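PDB 3GFF: IroE-like serine hydrolase from Shewanella oneidensis, which probably hydrolyses ester bonds, as a serine hydrolase of the alpha/beta-hydrolase clan that resembles the esterase IroE. Local coordinates for residues P71-V76 / H261-F266; L168-W173 / D218-F223; I201-L206 / A239-E244; F266-Y271 / Q300-L305. One frame throughout, in Å; residues are numbered along the deposited sequence.

Contact 1: residues P71-V76 / H261-F266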
# COMPACT_ATOMS: atom_id res chain seq x y z
N PRO A 71 4.22 -0.22 15.66
CA PRO A 71 4.65 -0.60 14.33
C PRO A 71 4.22 -2.03 13.98
O PRO A 71 4.22 -2.91 14.83
CB PRO A 71 6.18 -0.44 14.38
CG PRO A 71 6.54 -0.46 15.82
CD PRO A 71 5.36 0.08 16.55
N GLN A 72 3.84 -2.23 12.72
CA GLN A 72 3.32 -3.50 12.26
C GLN A 72 4.45 -4.42 11.85
O GLN A 72 4.31 -5.65 11.89
CB GLN A 72 2.34 -3.26 11.11
CG GLN A 72 1.17 -2.36 11.52
CD GLN A 72 0.31 -2.98 12.61
OE1 GLN A 72 -0.30 -4.03 12.41
NE2 GLN A 72 0.25 -2.32 13.75
N ILE A 73 5.57 -3.85 11.40
CA ILE A 73 6.72 -4.67 11.10
C ILE A 73 7.89 -3.97 11.77
O ILE A 73 7.76 -2.81 12.15
CB ILE A 73 6.90 -4.90 9.59
CG1 ILE A 73 7.19 -3.60 8.85
CG2 ILE A 73 5.67 -5.60 8.99
CD1 ILE A 73 7.45 -3.79 7.35
N PRO A 74 9.02 -4.66 11.95
CA PRO A 74 10.17 -3.98 12.53
C PRO A 74 10.86 -3.06 11.51
O PRO A 74 10.55 -3.08 10.31
CB PRO A 74 11.08 -5.12 12.98
CG PRO A 74 10.70 -6.29 12.21
CD PRO A 74 9.31 -6.08 11.67
N LYS A 75 11.80 -2.27 12.01
CA LYS A 75 12.60 -1.40 11.14
C LYS A 75 13.55 -2.24 10.28
O LYS A 75 14.08 -3.21 10.74
CB LYS A 75 13.39 -0.42 12.01
CG LYS A 75 12.53 0.55 12.85
CD LYS A 75 11.90 1.58 11.98
CE LYS A 75 11.23 2.73 12.77
NZ LYS A 75 10.05 2.30 13.56
N VAL A 76 13.73 -1.89 9.01
CA VAL A 76 14.65 -2.61 8.13
C VAL A 76 15.48 -1.63 7.29
O VAL A 76 15.13 -0.46 7.19
CB VAL A 76 13.91 -3.52 7.15
CG1 VAL A 76 13.03 -4.55 7.92
CG2 VAL A 76 13.04 -2.68 6.18
N HIS A 261 3.05 -10.98 7.15
CA HIS A 261 3.07 -12.37 7.53
C HIS A 261 4.47 -12.79 8.03
O HIS A 261 4.60 -13.47 9.05
CB HIS A 261 2.67 -13.24 6.35
CG HIS A 261 2.86 -14.69 6.59
ND1 HIS A 261 2.01 -15.41 7.40
CD2 HIS A 261 3.80 -15.56 6.15
CE1 HIS A 261 2.41 -16.67 7.45
NE2 HIS A 261 3.49 -16.79 6.71
N LEU A 262 5.52 -12.36 7.33
CA LEU A 262 6.88 -12.68 7.75
C LEU A 262 7.20 -12.18 9.15
O LEU A 262 7.84 -12.89 9.93
CB LEU A 262 7.91 -12.07 6.78
CG LEU A 262 9.37 -12.43 7.10
CD1 LEU A 262 9.64 -13.95 6.83
CD2 LEU A 262 10.33 -11.54 6.25
N PHE A 263 6.75 -10.98 9.48
CA PHE A 263 7.05 -10.36 10.78
C PHE A 263 5.95 -10.38 11.84
O PHE A 263 6.07 -9.76 12.91
CB PHE A 263 7.49 -8.91 10.56
CG PHE A 263 8.80 -8.81 9.86
CD1 PHE A 263 9.95 -9.33 10.44
CD2 PHE A 263 8.91 -8.19 8.63
CE1 PHE A 263 11.17 -9.22 9.80
CE2 PHE A 263 10.11 -8.08 8.01
CZ PHE A 263 11.23 -8.60 8.58
N LYS A 264 4.90 -11.13 11.54
CA LYS A 264 3.73 -11.26 12.37
C LYS A 264 4.03 -11.61 13.83
O LYS A 264 3.59 -10.91 14.75
CB LYS A 264 2.82 -12.34 11.75
CG LYS A 264 1.43 -12.48 12.37
CD LYS A 264 0.57 -13.58 11.64
CE LYS A 264 0.56 -13.39 10.09
NZ LYS A 264 -0.55 -14.08 9.32
N ASP A 265 4.82 -12.66 14.04
CA ASP A 265 5.07 -13.13 15.40
C ASP A 265 6.13 -12.36 16.19
O ASP A 265 6.48 -12.78 17.29
CB ASP A 265 5.42 -14.61 15.34
CG ASP A 265 4.32 -15.43 14.77
OD1 ASP A 265 3.13 -15.14 15.03
OD2 ASP A 265 4.63 -16.40 14.04
N PHE A 266 6.63 -11.24 15.64
CA PHE A 266 7.69 -10.42 16.27
C PHE A 266 7.15 -9.42 17.25
O PHE A 266 7.90 -8.89 18.08
CB PHE A 266 8.48 -9.63 15.22
CG PHE A 266 9.43 -10.45 14.40
CD1 PHE A 266 8.99 -11.51 13.61
CD2 PHE A 266 10.78 -10.11 14.35
CE1 PHE A 266 9.86 -12.23 12.85
CE2 PHE A 266 11.65 -10.83 13.56
CZ PHE A 266 11.19 -11.89 12.80
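Ile73 and Phe263 mark the closest approach of the two backbones, 5.7 Å between their CA atoms, where the loop 71-76 passes helix 250-263. Phe266, three residues on, points toward the same loop, its N bonded to Phe263 O. The Phe263 ring carries the contact. Its CG, anti to the carbonyl carbon (chi1 -67°), starts the ring toward the loop, where Pro74 settles on one face in a CH-pi contact, with CD 3.7 Å from the ring centroid. The fit is close, Pro74 CD reaching 3.3 Å from Phe263 CG. Leu262 CD2 covers the opposite face, toward the rim. Ile73 CB meets Phe263 CD2 at 4.0 Å, while Val76 CG1 comes less near to CZ at the far end of the ring. Phe266 completes the group edge-to-face: Phe263 CD1 stands 3.6 Å above the centre of the Phe266 ring. Behind the loop, Ile73 also packs on Leu62 and Leu65 of helix 51-65, and the Gln72 side chain is hydrogen-bonded to Arg260. The arrangement belongs to the alpha/beta-hydrolase fold, in which the helix after the last strand of the sheet, here 250-263, packs beside the connection entering a central strand, here 77-81.

Contact 2: residues L168-W173 / D218-F223. With IMD (imidazole), chain D.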
# COMPACT_ATOMS: atom_id res chain seq x y z
N LEU A 168 6.38 -12.61 -5.85
CA LEU A 168 5.13 -11.92 -6.19
C LEU A 168 4.76 -12.11 -7.68
O LEU A 168 5.31 -11.49 -8.57
CB LEU A 168 5.24 -10.44 -5.81
CG LEU A 168 5.78 -10.16 -4.38
CD1 LEU A 168 5.95 -8.63 -4.08
CD2 LEU A 168 4.91 -10.88 -3.35
N ASP A 169 3.82 -13.00 -7.88
CA ASP A 169 3.29 -13.40 -9.19
C ASP A 169 4.41 -13.82 -10.10
O ASP A 169 4.57 -13.32 -11.20
CB ASP A 169 2.45 -12.31 -9.80
CG ASP A 169 1.27 -12.87 -10.56
OD1 ASP A 169 0.71 -13.88 -10.08
OD2 ASP A 169 0.89 -12.29 -11.59
N THR A 170 5.18 -14.77 -9.62
CA THR A 170 6.37 -15.30 -10.33
C THR A 170 6.04 -15.73 -11.76
O THR A 170 5.03 -16.40 -11.99
CB THR A 170 6.90 -16.52 -9.58
OG1 THR A 170 7.15 -16.13 -8.22
CG2 THR A 170 8.21 -17.08 -10.22
N SER A 171 6.90 -15.33 -12.70
CA SER A 171 6.75 -15.69 -14.11
C SER A 171 7.26 -17.15 -14.36
O SER A 171 8.22 -17.36 -15.10
CB SER A 171 7.56 -14.69 -14.97
OG SER A 171 7.17 -13.33 -14.72
N LEU A 172 6.59 -18.12 -13.74
CA LEU A 172 6.93 -19.54 -13.85
C LEU A 172 6.73 -20.05 -15.28
O LEU A 172 7.25 -21.11 -15.63
CB LEU A 172 6.10 -20.40 -12.86
CG LEU A 172 6.35 -20.20 -11.35
CD1 LEU A 172 5.39 -21.09 -10.46
CD2 LEU A 172 7.78 -20.56 -11.03
N TRP A 173 5.95 -19.34 -16.08
CA TRP A 173 5.78 -19.70 -17.49
C TRP A 173 7.12 -19.64 -18.27
O TRP A 173 7.30 -20.32 -19.31
CB TRP A 173 4.74 -18.81 -18.15
CG TRP A 173 5.10 -17.37 -18.14
CD1 TRP A 173 4.70 -16.44 -17.24
CD2 TRP A 173 5.99 -16.69 -19.05
NE1 TRP A 173 5.24 -15.22 -17.54
CE2 TRP A 173 6.06 -15.35 -18.64
CE3 TRP A 173 6.73 -17.09 -20.17
CZ2 TRP A 173 6.83 -14.40 -19.30
CZ3 TRP A 173 7.51 -16.16 -20.82
CH2 TRP A 173 7.54 -14.81 -20.38
N ASP A 218 -2.32 -20.40 -13.60
CA ASP A 218 -2.44 -21.84 -13.31
C ASP A 218 -1.10 -22.45 -12.89
O ASP A 218 -1.08 -23.26 -11.96
CB ASP A 218 -3.09 -22.60 -14.48
CG ASP A 218 -4.45 -22.06 -14.81
OD1 ASP A 218 -5.07 -21.48 -13.91
OD2 ASP A 218 -4.91 -22.20 -15.97
N LEU A 219 -0.01 -22.06 -13.54
CA LEU A 219 1.35 -22.50 -13.14
C LEU A 219 1.63 -22.14 -11.71
O LEU A 219 2.21 -22.95 -10.98
CB LEU A 219 2.44 -21.89 -14.05
CG LEU A 219 2.95 -22.77 -15.22
CD1 LEU A 219 1.92 -23.70 -15.77
CD2 LEU A 219 3.58 -21.97 -16.29
N ASN A 220 1.24 -20.93 -11.30
CA ASN A 220 1.42 -20.48 -9.91
C ASN A 220 0.60 -21.25 -8.88
O ASN A 220 1.12 -21.64 -7.84
CB ASN A 220 1.16 -18.97 -9.75
CG ASN A 220 2.40 -18.13 -10.06
OD1 ASN A 220 3.17 -17.83 -9.16
ND2 ASN A 220 2.60 -17.78 -11.31
N LEU A 221 -0.70 -21.40 -9.15
CA LEU A 221 -1.63 -22.08 -8.25
C LEU A 221 -1.29 -23.57 -8.02
O LEU A 221 -1.47 -24.08 -6.91
CB LEU A 221 -3.06 -21.99 -8.80
CG LEU A 221 -3.76 -20.64 -8.82
CD1 LEU A 221 -5.07 -20.77 -9.65
CD2 LEU A 221 -4.07 -20.15 -7.41
N ALA A 222 -0.84 -24.24 -9.08
CA ALA A 222 -0.48 -25.63 -9.03
C ALA A 222 0.83 -25.86 -8.28
O ALA A 222 1.00 -26.91 -7.63
CB ALA A 222 -0.38 -26.23 -10.47
N PHE A 223 1.75 -24.90 -8.38
CA PHE A 223 3.05 -25.03 -7.71
C PHE A 223 2.87 -24.81 -6.20
O PHE A 223 3.48 -25.54 -5.39
CB PHE A 223 4.10 -24.10 -8.34
CG PHE A 223 5.47 -24.24 -7.77
CD1 PHE A 223 6.21 -25.40 -7.98
CD2 PHE A 223 6.05 -23.22 -7.05
CE1 PHE A 223 7.47 -25.55 -7.43
CE2 PHE A 223 7.31 -23.37 -6.51
CZ PHE A 223 8.02 -24.53 -6.72
N1 IMD D . 5.24 -12.03 -16.96
C2 IMD D . 3.93 -12.33 -16.77
N3 IMD D . 3.17 -11.43 -17.46
C4 IMD D . 4.01 -10.55 -18.07
C5 IMD D . 5.32 -10.94 -17.76
O HOH W 1 4.53 -16.47 -7.26
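Asn220 turns its carboxamide toward the backbone of Thr170. ND2 donates to Thr170 O at 2.9 Å in an almost straight bond (175°), with the acceptor in the amide plane and the donor in the plane of the carbonyl; ND2 also bonds to His216 O. A water 2.7 Å from Asn220 OD1 probably donates to it, and accepts from Thr170 N. Thr170 O also receives a weak bond from Leu172 N across the inverse gamma turn centred on Ser171. An alanine in place of Asn220 would probably leave Thr170 O and His216 O without this donor and the water without one partner.

Beside this polar link, Leu172 points at the helix and crosses Phe223 at about a right angle. Its CD1 rests 3.7 Å from Leu219 O and 3.9 Å from Phe223 CB. Leu219 CD2 lies 3.4 Å from Trp173 CA. The Trp173 indole turns off the other way, its CG between the backbone N and the carbonyl carbon (chi1 61°), and the edge of the ring at NE1 lies 3.2 Å from N1 of a bound imidazole. That imidazole, probably from the crystallisation liquor, donates from N1 to Ser171 OG at 3.2 Å, which is also hydrogen-bonded to Ser145 OG. Asp169, hydrogen-bonded to His247, may be the acid of a catalytic triad. The loop leaving strand 164-168 is thus held between helix 215-230 and helix 146-156, whose Leu149 and Met152 touch Thr170, while Leu183 of helix 178-189 packs on Leu172 and Phe223.

Contact 3: residues I201-L206 / A239-E244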
# COMPACT_ATOMS: atom_id res chain seq x y z
N ILE A 201 -0.24 -14.62 -5.61
CA ILE A 201 -0.73 -15.14 -6.87
C ILE A 201 -1.91 -14.27 -7.32
O ILE A 201 -2.95 -14.26 -6.66
CB ILE A 201 -1.19 -16.63 -6.76
CG1 ILE A 201 -0.07 -17.49 -6.17
CG2 ILE A 201 -1.62 -17.16 -8.16
CD1 ILE A 201 -0.45 -18.97 -5.83
N ALA A 202 -1.72 -13.54 -8.43
CA ALA A 202 -2.74 -12.65 -8.96
C ALA A 202 -3.66 -13.37 -9.97
O ALA A 202 -3.54 -14.57 -10.17
CB ALA A 202 -2.09 -11.40 -9.59
N ASN A 203 -4.57 -12.62 -10.59
CA ASN A 203 -5.55 -13.14 -11.55
C ASN A 203 -5.45 -12.39 -12.91
O ASN A 203 -6.43 -11.79 -13.37
CB ASN A 203 -6.95 -12.99 -10.93
CG ASN A 203 -8.05 -13.71 -11.73
OD1 ASN A 203 -7.78 -14.63 -12.48
ND2 ASN A 203 -9.29 -13.26 -11.59
N ASN A 204 -4.27 -12.40 -13.54
CA ASN A 204 -4.05 -11.66 -14.80
C ASN A 204 -4.78 -12.38 -15.95
O ASN A 204 -4.64 -13.61 -16.07
CB ASN A 204 -2.57 -11.58 -15.13
CG ASN A 204 -2.23 -10.44 -16.08
OD1 ASN A 204 -2.43 -9.27 -15.76
ND2 ASN A 204 -1.64 -10.76 -17.23
N PRO A 205 -5.58 -11.64 -16.75
CA PRO A 205 -6.29 -12.27 -17.88
C PRO A 205 -5.40 -12.68 -19.03
O PRO A 205 -5.82 -13.42 -19.92
CB PRO A 205 -7.25 -11.17 -18.34
CG PRO A 205 -6.57 -9.89 -17.89
CD PRO A 205 -5.90 -10.21 -16.62
N LEU A 206 -4.15 -12.24 -19.00
CA LEU A 206 -3.20 -12.56 -20.05
C LEU A 206 -2.02 -13.37 -19.59
O LEU A 206 -1.54 -13.25 -18.46
CB LEU A 206 -2.67 -11.27 -20.67
CG LEU A 206 -3.63 -10.25 -21.24
CD1 LEU A 206 -2.81 -9.08 -21.80
CD2 LEU A 206 -4.47 -10.92 -22.31
N ALA A 239 1.02 -19.08 0.62
CA ALA A 239 0.59 -18.40 -0.59
C ALA A 239 -0.76 -17.72 -0.35
O ALA A 239 -1.52 -18.12 0.54
CB ALA A 239 0.47 -19.40 -1.77
N LYS A 240 -1.01 -16.66 -1.09
CA LYS A 240 -2.30 -15.98 -1.08
C LYS A 240 -2.67 -15.66 -2.52
O LYS A 240 -1.86 -15.14 -3.26
CB LYS A 240 -2.33 -14.73 -0.20
CG LYS A 240 -3.71 -14.02 -0.23
CD LYS A 240 -3.87 -12.82 0.71
CE LYS A 240 -4.59 -13.14 2.02
NZ LYS A 240 -4.74 -11.90 2.82
N TYR A 241 -3.88 -16.04 -2.90
CA TYR A 241 -4.44 -15.76 -4.22
C TYR A 241 -5.29 -14.48 -4.15
O TYR A 241 -6.10 -14.31 -3.23
CB TYR A 241 -5.28 -16.96 -4.72
CG TYR A 241 -6.10 -16.66 -5.99
CD1 TYR A 241 -5.46 -16.29 -7.18
CD2 TYR A 241 -7.49 -16.75 -5.98
CE1 TYR A 241 -6.17 -16.02 -8.32
CE2 TYR A 241 -8.24 -16.48 -7.14
CZ TYR A 241 -7.54 -16.12 -8.31
OH TYR A 241 -8.22 -15.84 -9.47
N TYR A 242 -5.10 -13.60 -5.13
CA TYR A 242 -5.78 -12.31 -5.23
C TYR A 242 -6.62 -12.23 -6.51
O TYR A 242 -6.13 -11.77 -7.56
CB TYR A 242 -4.73 -11.19 -5.24
CG TYR A 242 -3.84 -11.11 -3.99
CD1 TYR A 242 -2.64 -11.80 -3.92
CD2 TYR A 242 -4.20 -10.29 -2.92
CE1 TYR A 242 -1.84 -11.71 -2.79
CE2 TYR A 242 -3.42 -10.19 -1.81
CZ TYR A 242 -2.22 -10.89 -1.75
OH TYR A 242 -1.47 -10.79 -0.61
N PRO A 243 -7.88 -12.63 -6.45
CA PRO A 243 -8.68 -12.63 -7.69
C PRO A 243 -8.93 -11.23 -8.28
O PRO A 243 -9.17 -11.11 -9.48
CB PRO A 243 -10.01 -13.26 -7.25
CG PRO A 243 -10.10 -12.96 -5.80
CD PRO A 243 -8.68 -13.05 -5.29
N GLU A 244 -8.82 -10.18 -7.44
CA GLU A 244 -9.08 -8.82 -7.90
C GLU A 244 -7.81 -8.08 -8.20
O GLU A 244 -7.80 -6.88 -8.23
CB GLU A 244 -9.93 -8.06 -6.88
CG GLU A 244 -11.19 -8.81 -6.42
CD GLU A 244 -12.10 -9.22 -7.56
OE1 GLU A 244 -12.18 -8.46 -8.56
OE2 GLU A 244 -12.76 -10.30 -7.47
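Asn203 and Tyr241 both hold CG anti to the backbone N (chi1 -171° and 170°), which starts their side chains toward each other across the end of two neighbouring parallel strands. These strands, 195-201 and 235-241, close one side of the central sheet of the alpha/beta-hydrolase fold. Ile201 pairs with Tyr241: Ile201 N donates to Lys240 O at 2.9 Å and Ile201 O accepts from Tyr242 N at 2.7 Å. The carbonyl also receives a CA-H...O contact from Tyr241.

Past this bridge the Asn203 side chain adds a bond of its own, while its backbone pairs with Glu245. Asn203 ND2 donates to Pro243 O at 3.0 Å, on a lone pair of the carbonyl and in the plane of its own amide. The Tyr241 ring stands 66° from that amide, and both Asn203 OD1 and Tyr241 OH are hydrogen-bonded to Lys217 NZ. An alanine in place of Asn203 would probably leave the Pro243 carbonyl without this donor and Lys217 with one oxygen partner fewer. Ile201 crosses Tyr241 at about a right angle: Ile201 CG2 lies 4.1 Å from Tyr241 CD1, and Ile201 CD1 reaches Ala239 CB at 4.2 Å. Helix 215-230 covers this face through Leu221 and Ala224. Just beyond, Glu244 O bonds to Arg260 of the second subunit. The Tyr241 ring itself is approached from two directions, with Ala202 O 3.5 Å from CE1 at its edge and Pro243 N 3.9 Å above its centre.

Contact 4: residues F266-Y271 / Q300-L305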
# COMPACT_ATOMS: atom_id res chain seq x y z
N PHE A 266 6.63 -11.24 15.64
CA PHE A 266 7.69 -10.42 16.27
C PHE A 266 7.15 -9.42 17.25
O PHE A 266 7.90 -8.89 18.08
CB PHE A 266 8.48 -9.63 15.22
CG PHE A 266 9.43 -10.45 14.40
CD1 PHE A 266 8.99 -11.51 13.61
CD2 PHE A 266 10.78 -10.11 14.35
CE1 PHE A 266 9.86 -12.23 12.85
CE2 PHE A 266 11.65 -10.83 13.56
CZ PHE A 266 11.19 -11.89 12.80
N ALA A 267 5.85 -9.14 17.12
CA ALA A 267 5.12 -8.22 18.01
C ALA A 267 5.03 -8.74 19.45
O ALA A 267 4.80 -9.92 19.70
CB ALA A 267 3.69 -7.96 17.43
N ILE A 268 5.22 -7.84 20.40
CA ILE A 268 5.17 -8.13 21.83
C ILE A 268 3.97 -7.36 22.37
O ILE A 268 3.94 -6.12 22.33
CB ILE A 268 6.47 -7.67 22.54
CG1 ILE A 268 7.68 -8.50 22.07
CG2 ILE A 268 6.36 -7.77 24.04
CD1 ILE A 268 9.04 -7.93 22.56
N ASP A 269 2.97 -8.09 22.85
CA ASP A 269 1.76 -7.49 23.42
C ASP A 269 1.93 -7.42 24.93
O ASP A 269 1.79 -8.44 25.63
CB ASP A 269 0.56 -8.36 23.06
CG ASP A 269 -0.76 -7.70 23.34
OD1 ASP A 269 -0.85 -6.70 24.10
OD2 ASP A 269 -1.74 -8.20 22.78
N ILE A 270 2.21 -6.23 25.45
CA ILE A 270 2.46 -6.08 26.88
C ILE A 270 1.18 -6.00 27.72
O ILE A 270 1.20 -5.35 28.75
CB ILE A 270 3.36 -4.84 27.20
N TYR A 271 0.08 -6.65 27.29
CA TYR A 271 -1.20 -6.60 28.02
C TYR A 271 -1.72 -8.01 28.33
O TYR A 271 -1.10 -9.02 27.96
CB TYR A 271 -2.23 -5.76 27.24
CG TYR A 271 -3.15 -6.53 26.31
CD1 TYR A 271 -2.78 -7.77 25.75
CD2 TYR A 271 -4.39 -5.99 25.92
CE1 TYR A 271 -3.62 -8.46 24.90
CE2 TYR A 271 -5.25 -6.69 25.05
CZ TYR A 271 -4.85 -7.93 24.55
OH TYR A 271 -5.66 -8.65 23.69
N GLN A 300 15.07 -0.43 19.46
CA GLN A 300 14.13 0.73 19.39
C GLN A 300 12.75 0.37 19.92
O GLN A 300 12.13 1.14 20.63
CB GLN A 300 13.85 1.16 17.94
CG GLN A 300 14.90 1.93 17.25
CD GLN A 300 14.47 2.32 15.87
OE1 GLN A 300 13.36 2.82 15.67
NE2 GLN A 300 15.36 2.12 14.89
N TYR A 301 12.27 -0.78 19.46
CA TYR A 301 10.96 -1.34 19.80
C TYR A 301 10.83 -1.52 21.30
O TYR A 301 9.86 -1.09 21.88
CB TYR A 301 10.74 -2.65 19.03
CG TYR A 301 9.39 -3.31 19.21
CD1 TYR A 301 8.20 -2.60 18.99
CD2 TYR A 301 9.28 -4.66 19.56
CE1 TYR A 301 6.96 -3.19 19.13
CE2 TYR A 301 8.04 -5.28 19.71
CZ TYR A 301 6.88 -4.54 19.49
OH TYR A 301 5.65 -5.13 19.64
N LEU A 302 11.83 -2.13 21.91
CA LEU A 302 11.83 -2.33 23.35
C LEU A 302 11.75 -0.99 24.06
O LEU A 302 10.95 -0.83 24.98
CB LEU A 302 13.09 -3.05 23.82
CG LEU A 302 13.23 -4.53 23.50
CD1 LEU A 302 14.46 -5.01 24.23
CD2 LEU A 302 11.98 -5.30 23.94
N GLU A 303 12.58 -0.05 23.62
CA GLU A 303 12.60 1.31 24.19
C GLU A 303 11.23 1.99 24.04
O GLU A 303 10.81 2.74 24.92
CB GLU A 303 13.72 2.14 23.55
N GLN A 304 10.54 1.73 22.92
CA GLN A 304 9.18 2.26 22.72
C GLN A 304 8.26 1.68 23.76
O GLN A 304 7.51 2.41 24.41
CB GLN A 304 8.63 1.91 21.33
CG GLN A 304 9.37 2.51 20.13
CD GLN A 304 8.82 2.00 18.80
OE1 GLN A 304 7.78 1.34 18.76
NE2 GLN A 304 9.52 2.30 17.70
N LEU A 305 8.31 0.35 23.93
CA LEU A 305 7.47 -0.34 24.93
C LEU A 305 7.72 0.11 26.39
O LEU A 305 6.77 0.28 27.15
CB LEU A 305 7.63 -1.87 24.83
CG LEU A 305 7.20 -2.64 23.58
CD1 LEU A 305 7.45 -4.12 23.81
CD2 LEU A 305 5.73 -2.38 23.20
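Tyr301 and Ile268 form the tight part of this contact. In Tyr301, on helix 299-311, CG anti to the backbone N (chi1 -177°) starts the ring toward the passing loop, and OH accepts from Ile268 N at 2.8 Å. The bond is almost straight (176°), and the donor sits at the edge of the ring, in its plane. The branches of Ile268 divide the remaining work. CG1 comes to 4.0 Å from Tyr301 CE2, CG2 meets Leu305 CD1 at 3.8 Å, and CD1 reaches Leu302 CD2 at 4.2 Å. Leu305 CD1 in turn stands above one face of the Tyr301 ring, toward its rim, so ring and leucine together form a seat for the isoleucine. Val280 and Gln283 of helix 277-291 also touch Ile268.

The packing thins toward both ends of the loop. Ala267 CB points away overall, though it stays near Tyr301 OH, and Ala267 CA is nearer to that oxygen at 3.5 Å. The exposed side chain of Asp269 points away from the helix, Ile270 is not modelled beyond CB, and the three residues after Tyr271 are not modelled, consistent with a mobile solvent side. One directional bond is thus set among apolar neighbours: the hydroxyl satisfies the amide of the buried Ile268, which would probably hold the loop in place against the helix.

Overall arrangement
The four contacts fall into two pairs. Contacts 2 and 3 have centres 10 Å apart and meet where Asp169 OD1 lies 3.0 Å from Ala202 N, a probable hydrogen bond. They flank the likely active site, since Asp169 with Ser145 and His247 has the geometry of a catalytic triad. Contacts 1 and 4 have centres 11 Å apart, share Phe266, and touch where Pro71 packs on Tyr301 and Gln304. Along the chain, contacts 2 and 3 both lie within the loop closed by contact 1, whereas contact 4 follows it. The centres of contacts 2 and 4 are 37 Å apart, on opposite sides of the chain's centre.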